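Local coordinates for putative uncharacterized protein PH1780 (Pyrococcus horikoshii, PDB 2YZQ) that is of unknown function but carries four CBS domains and binds S-adenosylmethionine, at residues A[131-136]-A[267-272]; A[85-90]-A[273-278]. All coordinates share one frame; numbering follows the deposited sequence.

Contact 1: A[131-136]-A[267-272]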
ATOM      1  N   TYR A 131       2.963   2.393  15.956  1.00 13.70           N
ATOM      2  CA  TYR A 131       2.651   1.647  14.741  1.00 15.08           C
ATOM      3  C   TYR A 131       3.680   1.459  13.637  1.00 13.78           C
ATOM      4  O   TYR A 131       3.541   0.544  12.832  1.00 14.84           O
ATOM      5  CB  TYR A 131       1.400   2.265  14.111  1.00 15.63           C
ATOM      6  CG  TYR A 131       0.299   2.505  15.111  1.00 17.70           C
ATOM      7  CD1 TYR A 131      -0.432   1.441  15.634  1.00 19.00           C
ATOM      8  CD2 TYR A 131       0.019   3.790  15.575  1.00 18.73           C
ATOM      9  CE1 TYR A 131      -1.414   1.648  16.599  1.00 19.74           C
ATOM     10  CE2 TYR A 131      -0.962   4.007  16.542  1.00 21.04           C
ATOM     11  CZ  TYR A 131      -1.672   2.929  17.049  1.00 19.94           C
ATOM     12  OH  TYR A 131      -2.634   3.127  18.015  1.00 22.95           O
ATOM     13  N   TYR A 132       4.699   2.304  13.570  1.00 13.75           N
ATOM     14  CA  TYR A 132       5.647   2.162  12.479  1.00 13.20           C
ATOM     15  C   TYR A 132       6.539   0.934  12.613  1.00 13.76           C
ATOM     16  O   TYR A 132       6.823   0.466  13.718  1.00 13.49           O
ATOM     17  CB  TYR A 132       6.482   3.449  12.325  1.00 11.54           C
ATOM     18  CG  TYR A 132       7.566   3.669  13.355  1.00 10.54           C
ATOM     19  CD1 TYR A 132       8.814   3.059  13.222  1.00 11.92           C
ATOM     20  CD2 TYR A 132       7.357   4.513  14.444  1.00 13.09           C
ATOM     21  CE1 TYR A 132       9.832   3.289  14.151  1.00 12.55           C
ATOM     22  CE2 TYR A 132       8.365   4.748  15.380  1.00 13.01           C
ATOM     23  CZ  TYR A 132       9.598   4.133  15.225  1.00 13.40           C
ATOM     24  OH  TYR A 132      10.597   4.358  16.147  1.00 14.90           O
ATOM     25  N   GLN A 133       6.943   0.394  11.468  1.00 13.02           N
ATOM     26  CA  GLN A 133       7.808  -0.779  11.432  1.00 13.00           C
ATOM     27  C   GLN A 133       9.229  -0.424  11.836  1.00 13.44           C
ATOM     28  O   GLN A 133       9.809   0.538  11.334  1.00 13.04           O
ATOM     29  CB  GLN A 133       7.847  -1.383  10.028  1.00 15.21           C
ATOM     30  CG  GLN A 133       6.555  -2.022   9.565  1.00 17.36           C
ATOM     31  CD  GLN A 133       6.140  -3.181  10.440  1.00 18.73           C
ATOM     32  OE1 GLN A 133       6.953  -4.043  10.776  1.00 20.79           O
ATOM     33  NE2 GLN A 133       4.865  -3.215  10.810  1.00 22.76           N
ATOM     34  N   ARG A 134       9.780  -1.207  12.754  1.00 12.63           N
ATOM     35  CA  ARG A 134      11.148  -1.001  13.208  1.00 13.83           C
ATOM     36  C   ARG A 134      12.093  -1.774  12.296  1.00 14.16           C
ATOM     37  O   ARG A 134      13.307  -1.565  12.314  1.00 16.72           O
ATOM     38  CB  ARG A 134      11.317  -1.500  14.643  1.00 13.78           C
ATOM     39  CG  ARG A 134      11.061  -0.456  15.712  1.00 15.36           C
ATOM     40  CD  ARG A 134       9.614   0.012  15.755  1.00 15.40           C
ATOM     41  NE  ARG A 134       9.424   0.915  16.888  1.00 13.74           N
ATOM     42  CZ  ARG A 134       8.312   1.597  17.139  1.00 15.81           C
ATOM     43  NH1 ARG A 134       7.263   1.492  16.333  1.00 13.73           N
ATOM     44  NH2 ARG A 134       8.256   2.388  18.202  1.00 16.23           N
ATOM     45  N   TYR A 135      11.524  -2.673  11.506  1.00 13.05           N
ATOM     46  CA  TYR A 135      12.304  -3.489  10.590  1.00 15.46           C
ATOM     47  C   TYR A 135      12.025  -3.010   9.179  1.00 16.29           C
ATOM     48  O   TYR A 135      10.873  -2.987   8.737  1.00 16.31           O
ATOM     49  CB  TYR A 135      11.912  -4.957  10.754  1.00 17.28           C
ATOM     50  CG  TYR A 135      12.015  -5.430  12.189  1.00 20.65           C
ATOM     51  CD1 TYR A 135      13.232  -5.382  12.870  1.00 21.57           C
ATOM     52  CD2 TYR A 135      10.898  -5.918  12.866  1.00 21.02           C
ATOM     53  CE1 TYR A 135      13.336  -5.809  14.192  1.00 24.07           C
ATOM     54  CE2 TYR A 135      10.992  -6.351  14.191  1.00 23.48           C
ATOM     55  CZ  TYR A 135      12.215  -6.293  14.844  1.00 25.45           C
ATOM     56  OH  TYR A 135      12.325  -6.735  16.147  1.00 28.20           O
ATOM     57  N   VAL A 136      13.084  -2.632   8.473  1.00 14.17           N
ATOM     58  CA  VAL A 136      12.934  -2.113   7.122  1.00 13.91           C
ATOM     59  C   VAL A 136      14.018  -2.586   6.161  1.00 13.96           C
ATOM     60  O   VAL A 136      15.203  -2.583   6.500  1.00 13.74           O
ATOM     61  CB  VAL A 136      12.941  -0.573   7.150  1.00 16.42           C
ATOM     62  CG1 VAL A 136      14.209  -0.078   7.813  1.00 21.60           C
ATOM     63  CG2 VAL A 136      12.818  -0.017   5.743  1.00 15.60           C
ATOM     64  N   LEU A 267       9.989   2.618   9.230  1.00 11.26           N
ATOM     65  CA  LEU A 267       9.218   2.918   8.035  1.00 11.02           C
ATOM     66  C   LEU A 267       7.741   2.875   8.387  1.00 10.50           C
ATOM     67  O   LEU A 267       7.296   1.953   9.068  1.00 11.52           O
ATOM     68  CB  LEU A 267       9.509   1.866   6.956  1.00 11.15           C
ATOM     69  CG  LEU A 267       8.821   2.030   5.595  1.00 10.14           C
ATOM     70  CD1 LEU A 267       9.441   3.214   4.863  1.00 11.13           C
ATOM     71  CD2 LEU A 267       8.974   0.758   4.774  1.00 12.76           C
ATOM     72  N   ILE A 268       6.987   3.886   7.970  1.00 10.17           N
ATOM     73  CA  ILE A 268       5.553   3.860   8.226  1.00 10.19           C
ATOM     74  C   ILE A 268       4.866   3.657   6.874  1.00 10.17           C
ATOM     75  O   ILE A 268       4.920   4.521   5.999  1.00 10.77           O
ATOM     76  CB  ILE A 268       5.043   5.155   8.940  1.00 10.50           C
ATOM     77  CG1 ILE A 268       3.544   5.025   9.229  1.00 10.74           C
ATOM     78  CG2 ILE A 268       5.340   6.407   8.107  1.00 11.76           C
ATOM     79  CD1 ILE A 268       3.211   3.948  10.250  1.00 12.72           C
ATOM     80  N   ARG A 269       4.265   2.481   6.701  1.00 10.36           N
ATOM     81  CA  ARG A 269       3.572   2.116   5.468  1.00  9.99           C
ATOM     82  C   ARG A 269       2.094   2.402   5.663  1.00 10.33           C
ATOM     83  O   ARG A 269       1.621   2.498   6.799  1.00 11.26           O
ATOM     84  CB  ARG A 269       3.727   0.615   5.180  1.00  9.34           C
ATOM     85  CG  ARG A 269       5.174   0.104   5.098  1.00  9.93           C
ATOM     86  CD  ARG A 269       5.160  -1.419   4.995  1.00 11.88           C
ATOM     87  NE  ARG A 269       4.583  -2.000   6.203  1.00 12.52           N
ATOM     88  CZ  ARG A 269       4.042  -3.211   6.273  1.00 14.24           C
ATOM     89  NH1 ARG A 269       3.996  -3.991   5.201  1.00 17.39           N
ATOM     90  NH2 ARG A 269       3.538  -3.643   7.423  1.00 15.24           N
ATOM     91  N   ASP A 270       1.363   2.536   4.562  1.00 10.35           N
ATOM     92  CA  ASP A 270      -0.067   2.774   4.667  1.00 11.33           C
ATOM     93  C   ASP A 270      -0.696   1.604   5.419  1.00 11.64           C
ATOM     94  O   ASP A 270      -1.601   1.783   6.233  1.00 12.42           O
ATOM     95  CB  ASP A 270      -0.709   2.943   3.270  1.00 12.00           C
ATOM     96  CG  ASP A 270      -0.285   1.871   2.259  1.00 14.32           C
ATOM     97  OD1 ASP A 270       0.296   0.834   2.639  1.00 13.22           O
ATOM     98  OD2 ASP A 270      -0.560   2.064   1.048  1.00 14.12           O
ATOM     99  N   PHE A 271      -0.177   0.409   5.163  1.00 11.71           N
ATOM    100  CA  PHE A 271      -0.668  -0.809   5.792  1.00 13.15           C
ATOM    101  C   PHE A 271      -0.499  -0.763   7.312  1.00 13.49           C
ATOM    102  O   PHE A 271      -1.294  -1.343   8.053  1.00 14.60           O
ATOM    103  CB  PHE A 271       0.087  -2.018   5.229  1.00 14.86           C
ATOM    104  CG  PHE A 271      -0.689  -3.306   5.288  1.00 19.33           C
ATOM    105  CD1 PHE A 271      -1.787  -3.506   4.456  1.00 21.62           C
ATOM    106  CD2 PHE A 271      -0.321  -4.319   6.166  1.00 22.19           C
ATOM    107  CE1 PHE A 271      -2.509  -4.699   4.496  1.00 22.03           C
ATOM    108  CE2 PHE A 271      -1.038  -5.520   6.217  1.00 23.09           C
ATOM    109  CZ  PHE A 271      -2.135  -5.706   5.378  1.00 24.24           C
ATOM    110  N   ASP A 272       0.535  -0.068   7.776  1.00 12.01           N
ATOM    111  CA  ASP A 272       0.790   0.030   9.209  1.00 13.12           C
ATOM    112  C   ASP A 272      -0.236   0.915   9.897  1.00 14.14           C
ATOM    113  O   ASP A 272      -0.524   0.746  11.082  1.00 14.62           O
ATOM    114  CB  ASP A 272       2.197   0.579   9.468  1.00 12.27           C
ATOM    115  CG  ASP A 272       3.283  -0.373   9.012  1.00 12.48           C
ATOM    116  OD1 ASP A 272       3.208  -1.560   9.382  1.00 13.46           O
ATOM    117  OD2 ASP A 272       4.207   0.060   8.292  1.00 13.11           O
TER
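The carboxylate of Asp-272 is flanked on both faces at OD1, Gln-133 NE2 arriving from one and Arg-269 NH2 from the other. The Arg-269 guanidinium has Asp-272 OD1 at its edge, in plane, and Phe-271 CB 4.2 Å above the centre of one face. On the Tyr-132 ring, Arg-134 NH1 lies 3.4 Å above the plane, over its centre, while also bonding Tyr-132 O. Residues 131-136 belong to the loop leading to strand 139-140, in the third CBS domain, and 267-272 run from the last strand of the fourth into the helix after it, so the contact joins two CBS motifs of one pair. From Gln-133 NE2 to Asp-272 OD1 the distance is 2.7 Å; the amide and carboxylate planes lie 25° apart. A bend at chi2 (-62°) turns CD of Gln-133 back from an extended course, and CG rests 3.4 Å from Asp-272 OD2. Arg-269 grips the carboxylate side-on through NE and NH2, and its backbone N takes the anti lone pair of OD2 at 2.9 Å. An alanine in place of Asp-272 would probably leave the Arg-269 charge without this mate and the Gln-133 amide free to turn. Backbone bonds in both directions pair Gln-133 with Leu-267 as a single antiparallel bridge. Leu-267 also neighbours Gln-254, which binds S-adenosylmethionine. Beyond the bridge, Val-136 CG2 packs 4.0 Å from Leu-267 CB.

Contact 2: A[85-90]-A[273-278]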
ATOM      1  N   LEU A  85      -9.379  -7.560   8.775  1.00 22.76           N
ATOM      2  CA  LEU A  85      -9.321  -8.569   7.728  1.00 21.87           C
ATOM      3  C   LEU A  85      -8.129  -8.331   6.810  1.00 21.93           C
ATOM      4  O   LEU A  85      -7.451  -9.273   6.404  1.00 22.65           O
ATOM      5  CB  LEU A  85     -10.619  -8.570   6.913  1.00 21.17           C
ATOM      6  CG  LEU A  85     -11.832  -9.194   7.609  1.00 23.77           C
ATOM      7  CD1 LEU A  85     -13.091  -8.953   6.787  1.00 22.83           C
ATOM      8  CD2 LEU A  85     -11.594 -10.682   7.794  1.00 23.64           C
ATOM      9  N   MET A  86      -7.868  -7.071   6.486  1.00 19.64           N
ATOM     10  CA  MET A  86      -6.741  -6.747   5.620  1.00 19.92           C
ATOM     11  C   MET A  86      -5.438  -7.192   6.275  1.00 20.84           C
ATOM     12  O   MET A  86      -4.558  -7.735   5.611  1.00 21.80           O
ATOM     13  CB  MET A  86      -6.689  -5.246   5.351  1.00 20.59           C
ATOM     14  CG  MET A  86      -7.868  -4.729   4.549  1.00 17.66           C
ATOM     15  SD  MET A  86      -7.739  -2.949   4.303  1.00 22.37           S
ATOM     16  CE  MET A  86      -9.112  -2.652   3.182  1.00 21.60           C
ATOM     17  N   LEU A  87      -5.328  -6.955   7.578  1.00 22.45           N
ATOM     18  CA  LEU A  87      -4.133  -7.329   8.328  1.00 25.44           C
ATOM     19  C   LEU A  87      -4.022  -8.845   8.468  1.00 27.26           C
ATOM     20  O   LEU A  87      -2.923  -9.398   8.458  1.00 28.86           O
ATOM     21  CB  LEU A  87      -4.158  -6.684   9.715  1.00 25.83           C
ATOM     22  CG  LEU A  87      -4.014  -5.160   9.745  1.00 25.62           C
ATOM     23  CD1 LEU A  87      -4.345  -4.630  11.135  1.00 25.99           C
ATOM     24  CD2 LEU A  87      -2.600  -4.780   9.336  1.00 26.73           C
ATOM     25  N   GLU A  88      -5.165  -9.508   8.592  1.00 28.00           N
ATOM     26  CA  GLU A  88      -5.201 -10.960   8.739  1.00 30.23           C
ATOM     27  C   GLU A  88      -4.755 -11.705   7.483  1.00 31.00           C
ATOM     28  O   GLU A  88      -4.026 -12.694   7.566  1.00 31.10           O
ATOM     29  CB  GLU A  88      -6.613 -11.409   9.127  1.00 32.59           C
ATOM     30  CG  GLU A  88      -6.817 -12.918   9.111  1.00 35.77           C
ATOM     31  CD  GLU A  88      -8.218 -13.321   9.524  1.00 37.52           C
ATOM     32  OE1 GLU A  88      -9.186 -12.773   8.957  1.00 39.20           O
ATOM     33  OE2 GLU A  88      -8.353 -14.190  10.412  1.00 38.93           O
ATOM     34  N   TYR A  89      -5.191 -11.232   6.321  1.00 31.47           N
ATOM     35  CA  TYR A  89      -4.837 -11.880   5.065  1.00 31.35           C
ATOM     36  C   TYR A  89      -3.686 -11.180   4.356  1.00 30.17           C
ATOM     37  O   TYR A  89      -3.284 -11.586   3.266  1.00 29.34           O
ATOM     38  CB  TYR A  89      -6.056 -11.922   4.139  1.00 36.75           C
ATOM     39  CG  TYR A  89      -7.285 -12.513   4.789  1.00 41.08           C
ATOM     40  CD1 TYR A  89      -7.266 -13.804   5.317  1.00 44.59           C
ATOM     41  CD2 TYR A  89      -8.463 -11.779   4.891  1.00 44.17           C
ATOM     42  CE1 TYR A  89      -8.391 -14.345   5.934  1.00 47.03           C
ATOM     43  CE2 TYR A  89      -9.593 -12.311   5.503  1.00 46.58           C
ATOM     44  CZ  TYR A  89      -9.551 -13.593   6.023  1.00 47.40           C
ATOM     45  OH  TYR A  89     -10.668 -14.122   6.627  1.00 50.05           O
ATOM     46  N   ASP A  90      -3.147 -10.140   4.985  1.00 27.81           N
ATOM     47  CA  ASP A  90      -2.057  -9.375   4.395  1.00 28.07           C
ATOM     48  C   ASP A  90      -2.441  -9.053   2.956  1.00 26.61           C
ATOM     49  O   ASP A  90      -1.658  -9.239   2.026  1.00 26.03           O
ATOM     50  CB  ASP A  90      -0.750 -10.174   4.442  1.00 29.44           C
ATOM     51  CG  ASP A  90       0.449  -9.366   3.977  1.00 32.06           C
ATOM     52  OD1 ASP A  90       0.554  -8.180   4.358  1.00 33.60           O
ATOM     53  OD2 ASP A  90       1.295  -9.918   3.240  1.00 34.06           O
ATOM     54  N   LEU A 273      -0.780   1.869   9.154  1.00 14.16           N
ATOM     55  CA  LEU A 273      -1.774   2.772   9.712  1.00 15.24           C
ATOM     56  C   LEU A 273      -3.080   2.042  10.025  1.00 16.31           C
ATOM     57  O   LEU A 273      -3.862   2.496  10.856  1.00 16.88           O
ATOM     58  CB  LEU A 273      -2.012   3.938   8.747  1.00 13.86           C
ATOM     59  CG  LEU A 273      -0.790   4.852   8.588  1.00 15.07           C
ATOM     60  CD1 LEU A 273      -1.098   5.966   7.597  1.00 14.96           C
ATOM     61  CD2 LEU A 273      -0.407   5.438   9.940  1.00 16.65           C
ATOM     62  N   LEU A 274      -3.302   0.900   9.378  1.00 16.67           N
ATOM     63  CA  LEU A 274      -4.515   0.120   9.619  1.00 17.31           C
ATOM     64  C   LEU A 274      -4.572  -0.334  11.075  1.00 17.71           C
ATOM     65  O   LEU A 274      -5.646  -0.510  11.644  1.00 17.74           O
ATOM     66  CB  LEU A 274      -4.552  -1.109   8.708  1.00 18.31           C
ATOM     67  CG  LEU A 274      -4.597  -0.863   7.198  1.00 18.61           C
ATOM     68  CD1 LEU A 274      -4.541  -2.192   6.473  1.00 18.55           C
ATOM     69  CD2 LEU A 274      -5.868  -0.105   6.828  1.00 19.85           C
ATOM     70  N   LYS A 275      -3.404  -0.513  11.682  1.00 18.16           N
ATOM     71  CA  LYS A 275      -3.337  -0.958  13.066  1.00 18.55           C
ATOM     72  C   LYS A 275      -3.959   0.051  14.028  1.00 18.14           C
ATOM     73  O   LYS A 275      -4.356  -0.297  15.143  1.00 19.54           O
ATOM     74  CB  LYS A 275      -1.882  -1.230  13.446  1.00 20.14           C
ATOM     75  CG  LYS A 275      -1.210  -2.246  12.529  1.00 23.44           C
ATOM     76  CD  LYS A 275       0.204  -2.556  12.979  1.00 26.20           C
ATOM     77  CE  LYS A 275       1.094  -1.325  12.922  1.00 24.69           C
ATOM     78  NZ  LYS A 275       2.438  -1.634  13.492  1.00 32.45           N
ATOM     79  N   VAL A 276      -4.036   1.305  13.596  1.00 18.11           N
ATOM     80  CA  VAL A 276      -4.623   2.351  14.418  1.00 20.13           C
ATOM     81  C   VAL A 276      -6.113   2.075  14.629  1.00 21.55           C
ATOM     82  O   VAL A 276      -6.665   2.371  15.690  1.00 21.32           O
ATOM     83  CB  VAL A 276      -4.462   3.731  13.750  1.00 20.17           C
ATOM     84  CG1 VAL A 276      -5.156   4.801  14.580  1.00 22.56           C
ATOM     85  CG2 VAL A 276      -2.983   4.049  13.583  1.00 21.77           C
ATOM     86  N   LEU A 277      -6.754   1.504  13.615  1.00 23.63           N
ATOM     87  CA  LEU A 277      -8.179   1.193  13.679  1.00 25.27           C
ATOM     88  C   LEU A 277      -8.511   0.031  14.612  1.00 28.10           C
ATOM     89  O   LEU A 277      -9.663  -0.147  14.999  1.00 27.71           O
ATOM     90  CB  LEU A 277      -8.713   0.888  12.278  1.00 24.45           C
ATOM     91  CG  LEU A 277      -8.893   2.098  11.360  1.00 24.93           C
ATOM     92  CD1 LEU A 277      -9.121   1.643   9.928  1.00 23.49           C
ATOM     93  CD2 LEU A 277     -10.067   2.930  11.855  1.00 26.72           C
ATOM     94  N   VAL A 278      -7.505  -0.759  14.966  1.00 31.74           N
ATOM     95  CA  VAL A 278      -7.716  -1.892  15.858  1.00 34.80           C
ATOM     96  C   VAL A 278      -7.737  -1.423  17.309  1.00 36.44           C
ATOM     97  O   VAL A 278      -8.765  -1.648  17.983  1.00 38.29           O
ATOM     98  CB  VAL A 278      -6.607  -2.953  15.692  1.00 36.25           C
ATOM     99  CG1 VAL A 278      -6.852  -4.113  16.648  1.00 36.87           C
ATOM    100  CG2 VAL A 278      -6.576  -3.446  14.255  1.00 36.43           C
TER
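Leu-87 and Met-86 project from helix 79-89 of the second CBS domain toward residues 273-278, the modelled C-terminal end of the fourth, so two different CBS motifs meet here through apolar side chains. One bump is Leu-274: its CD1 pushes against the base and the sulfur of Met-86, 3.9 Å from both CB and SD, and the two side chains cross at about a right angle. Met-86 is extended beyond CG (chi2 179°). Leu-87, which buries the most surface in this contact, works in the other direction. Its CD1 drops between Val-278 and Lys-275, 4.2 Å from CG of the lysine, so one methyl is shared by residues three apart in the sequence. The second branch, CD2, sits against Leu-274 CB. The two leucines thus lie beside one another, Leu-274 offering one methyl to the opposite segment and Leu-87 two. Leu-274 also touches Ile-112 of helix 109-117, which puts it among three parts of the fold. Leu-277 and Val-278 carry the packing back along helix 79-89, onto Ala-83 and Lys-84. Lys-275 gives only its aliphatic stem to this surface: a bend at chi3 (-63°) turns CE off the extended line, and NZ probably hydrogen-bonds Tyr-131 O. At the far end of the segment, Val-278 CG2 meets Leu-87 CD1 at 4.0 Å.

Followed from the N terminus, the chain first passes residues 85-90 on helix 79-89, then the loop 131-136, and only near its end reaches 267-272 and 273-278 in direct succession. Contact 1 closes a span of 130 residues, and contact 2 a longer one of 182 that encloses it entirely; the two do not cross. The first ties the third and fourth CBS domains together; the second brings the fourth against the second, so the C-terminal segment bridges the halves of the chain. With centres 12 Å apart, the contacts also touch directly: Phe-271 packs on Leu-87, and the ring of Tyr-131 on Val-276.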